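DUF3992 domain-containing protein (Bacillus cereus, PDB 7A02) forms, by helical assembly of many copies, disulfide-linked pilus-like appendages found on Bacillus endospores. Local coordinates at residues A34-D39 with D93-L98. Residues are numbered along the deposited sequence; the frame is centred on the assembly and turned at random.
Sequences AIIYAD and DTVTIL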
loop_
_atom_site.group_PDB
_atom_site.type_symbol
_atom_site.label_atom_id
_atom_site.label_comp_id
_atom_site.label_asym_id
_atom_site.label_seq_id
_atom_site.Cartn_x
_atom_site.Cartn_y
_atom_site.Cartn_z
ATOM N N ALA A 34 50.422 3.963 -34.378
ATOM C CA ALA A 34 50.118 5.366 -34.141
ATOM C C ALA A 34 48.857 5.475 -33.303
ATOM O O ALA A 34 47.857 4.813 -33.595
ATOM C CB ALA A 34 49.941 6.119 -35.457
ATOM N N ILE A 35 48.911 6.310 -32.265
ATOM C CA ILE A 35 47.758 6.516 -31.399
ATOM C C ILE A 35 46.719 7.345 -32.133
ATOM O O ILE A 35 47.010 8.438 -32.632
ATOM C CB ILE A 35 48.179 7.200 -30.092
ATOM C CG1 ILE A 35 49.310 6.428 -29.424
ATOM C CG2 ILE A 35 47.001 7.312 -29.156
ATOM C CD1 ILE A 35 48.866 5.144 -28.785
ATOM N N ILE A 36 45.494 6.838 -32.187
ATOM C CA ILE A 36 44.409 7.505 -32.890
ATOM C C ILE A 36 43.316 7.967 -31.940
ATOM O O ILE A 36 42.499 8.818 -32.322
ATOM C CB ILE A 36 43.831 6.590 -33.990
ATOM C CG1 ILE A 36 42.742 7.260 -34.803
ATOM C CG2 ILE A 36 43.251 5.355 -33.389
ATOM C CD1 ILE A 36 42.254 6.393 -35.921
ATOM N N TYR A 37 43.306 7.482 -30.701
ATOM C CA TYR A 37 42.292 7.840 -29.721
ATOM C C TYR A 37 42.790 7.448 -28.339
ATOM O O TYR A 37 43.467 6.433 -28.193
ATOM C CB TYR A 37 40.971 7.137 -30.031
ATOM C CG TYR A 37 39.898 7.372 -29.009
ATOM C CD1 TYR A 37 39.135 8.521 -29.033
ATOM C CD2 TYR A 37 39.643 6.443 -28.027
ATOM C CE1 TYR A 37 38.159 8.736 -28.107
ATOM C CE2 TYR A 37 38.669 6.653 -27.099
ATOM C CZ TYR A 37 37.932 7.799 -27.144
ATOM O OH TYR A 37 36.954 8.000 -26.216
ATOM N N ALA A 38 42.452 8.251 -27.336
ATOM C CA ALA A 38 42.891 7.984 -25.976
ATOM C C ALA A 38 41.945 8.649 -24.993
ATOM O O ALA A 38 41.390 9.710 -25.271
ATOM C CB ALA A 38 44.316 8.478 -25.741
ATOM N N ASP A 39 41.779 8.026 -23.831
ATOM C CA ASP A 39 40.905 8.561 -22.800
ATOM C C ASP A 39 41.460 8.193 -21.434
ATOM O O ASP A 39 42.510 7.560 -21.315
ATOM C CB ASP A 39 39.478 8.039 -22.954
ATOM C CG ASP A 39 39.388 6.545 -22.799
ATOM O OD1 ASP A 39 38.269 6.028 -22.648
ATOM O OD2 ASP A 39 40.434 5.879 -22.838
ATOM N N ASP A 93 41.303 1.633 -23.389
ATOM C CA ASP A 93 42.044 2.804 -22.953
ATOM C C ASP A 93 42.635 3.589 -24.114
ATOM O O ASP A 93 42.583 4.819 -24.115
ATOM C CB ASP A 93 43.149 2.365 -21.986
ATOM C CG ASP A 93 43.835 3.528 -21.309
ATOM O OD1 ASP A 93 43.488 4.690 -21.598
ATOM O OD2 ASP A 93 44.729 3.278 -20.474
ATOM N N THR A 94 43.197 2.913 -25.113
ATOM C CA THR A 94 43.744 3.589 -26.280
ATOM C C THR A 94 43.366 2.812 -27.528
ATOM O O THR A 94 42.937 1.661 -27.461
ATOM C CB THR A 94 45.267 3.727 -26.213
ATOM O OG1 THR A 94 45.855 2.430 -26.083
ATOM C CG2 THR A 94 45.686 4.580 -25.038
ATOM N N VAL A 95 43.519 3.456 -28.680
ATOM C CA VAL A 95 43.353 2.808 -29.974
ATOM C C VAL A 95 44.559 3.152 -30.831
ATOM O O VAL A 95 44.999 4.304 -30.857
ATOM C CB VAL A 95 42.051 3.236 -30.678
ATOM C CG1 VAL A 95 41.802 2.363 -31.875
ATOM C CG2 VAL A 95 40.884 3.162 -29.733
ATOM N N THR A 96 45.106 2.154 -31.521
ATOM C CA THR A 96 46.247 2.382 -32.395
ATOM C C THR A 96 45.978 1.806 -33.773
ATOM O O THR A 96 45.274 0.803 -33.923
ATOM C CB THR A 96 47.539 1.767 -31.856
ATOM O OG1 THR A 96 47.473 0.342 -31.969
ATOM C CG2 THR A 96 47.753 2.142 -30.410
ATOM N N ILE A 97 46.560 2.452 -34.777
ATOM C CA ILE A 97 46.490 1.992 -36.157
ATOM C C ILE A 97 47.894 1.723 -36.674
ATOM O O ILE A 97 48.857 2.419 -36.334
ATOM C CB ILE A 97 45.748 2.988 -37.075
ATOM C CG1 ILE A 97 46.475 4.326 -37.119
ATOM C CG2 ILE A 97 44.320 3.165 -36.636
ATOM C CD1 ILE A 97 45.942 5.258 -38.159
ATOM N N LEU A 98 48.001 0.677 -37.488
ATOM C CA LEU A 98 49.263 0.243 -38.073
ATOM C C LEU A 98 49.053 0.013 -39.558
ATOM O O LEU A 98 48.104 -0.669 -39.950
ATOM C CB LEU A 98 49.762 -1.038 -37.409
ATOM C CG LEU A 98 51.106 -1.562 -37.894
ATOM C CD1 LEU A 98 52.191 -0.568 -37.597
ATOM C CD2 LEU A 98 51.410 -2.892 -37.247
#
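Ala34 and Ile97 open the ladder between strands 34-38 and 94-98 as an antiparallel hydrogen-bonded pair: Ala34 N donates to Ile97 O, and Ile97 N returns a bond of 2.9 Å to Ala34 O. Val95 makes the next two bonds, one through each of its backbone polar atoms. Val95 O accepts from Ile36 N along an almost straight N-H line (179°), whereas Val95 N gives its hydrogen to Tyr37 O at 3.0 Å. Val95 thus faces two consecutive residues, Ile36 and Tyr37, and the register slips by one: a beta bulge, in which psi drops from the extended value of Ile35 to -14° at Ile36, where the extra residue is taken in. Beyond it, Asp39 N makes a weak bond to Asp93 O.

Apolar packing follows from the bulge. Ile36 CG1 (chi1 -177°) and Tyr37 CG each lie anti to their own backbone N. The Ile36 CG2 branch rests against Val95 CB at 3.6 Å, while Ile36 CD1 reaches Ile97 CG2 at 3.9 Å, the two isoleucine side chains crossing at about a right angle. Tyr37 meets Val95 CG2 obliquely through CD2. This face turns inward, where Trp27 touches both Ile36 and Ile97, and Phe108 also packs on Ile36. On the other face, Ile35 CD1 meets Thr96 CG2 at 3.6 Å.

Charge gathers at the far end. Asp39 OD2 lies 3.5 Å from Asp93 OD1 and close to the acceptor Asp93 O as well; this may raise the proton affinity of one or both carboxylates, though their positions are uncertain at this resolution. Asp93 OD2 has a weak bond to Gly68 N.

With the acidic pair just beyond the strand ends, backbone bonds hold a strand that is outermost within the chain, and the bulge places Ile36 alongside Tyr37, facing the other sheet.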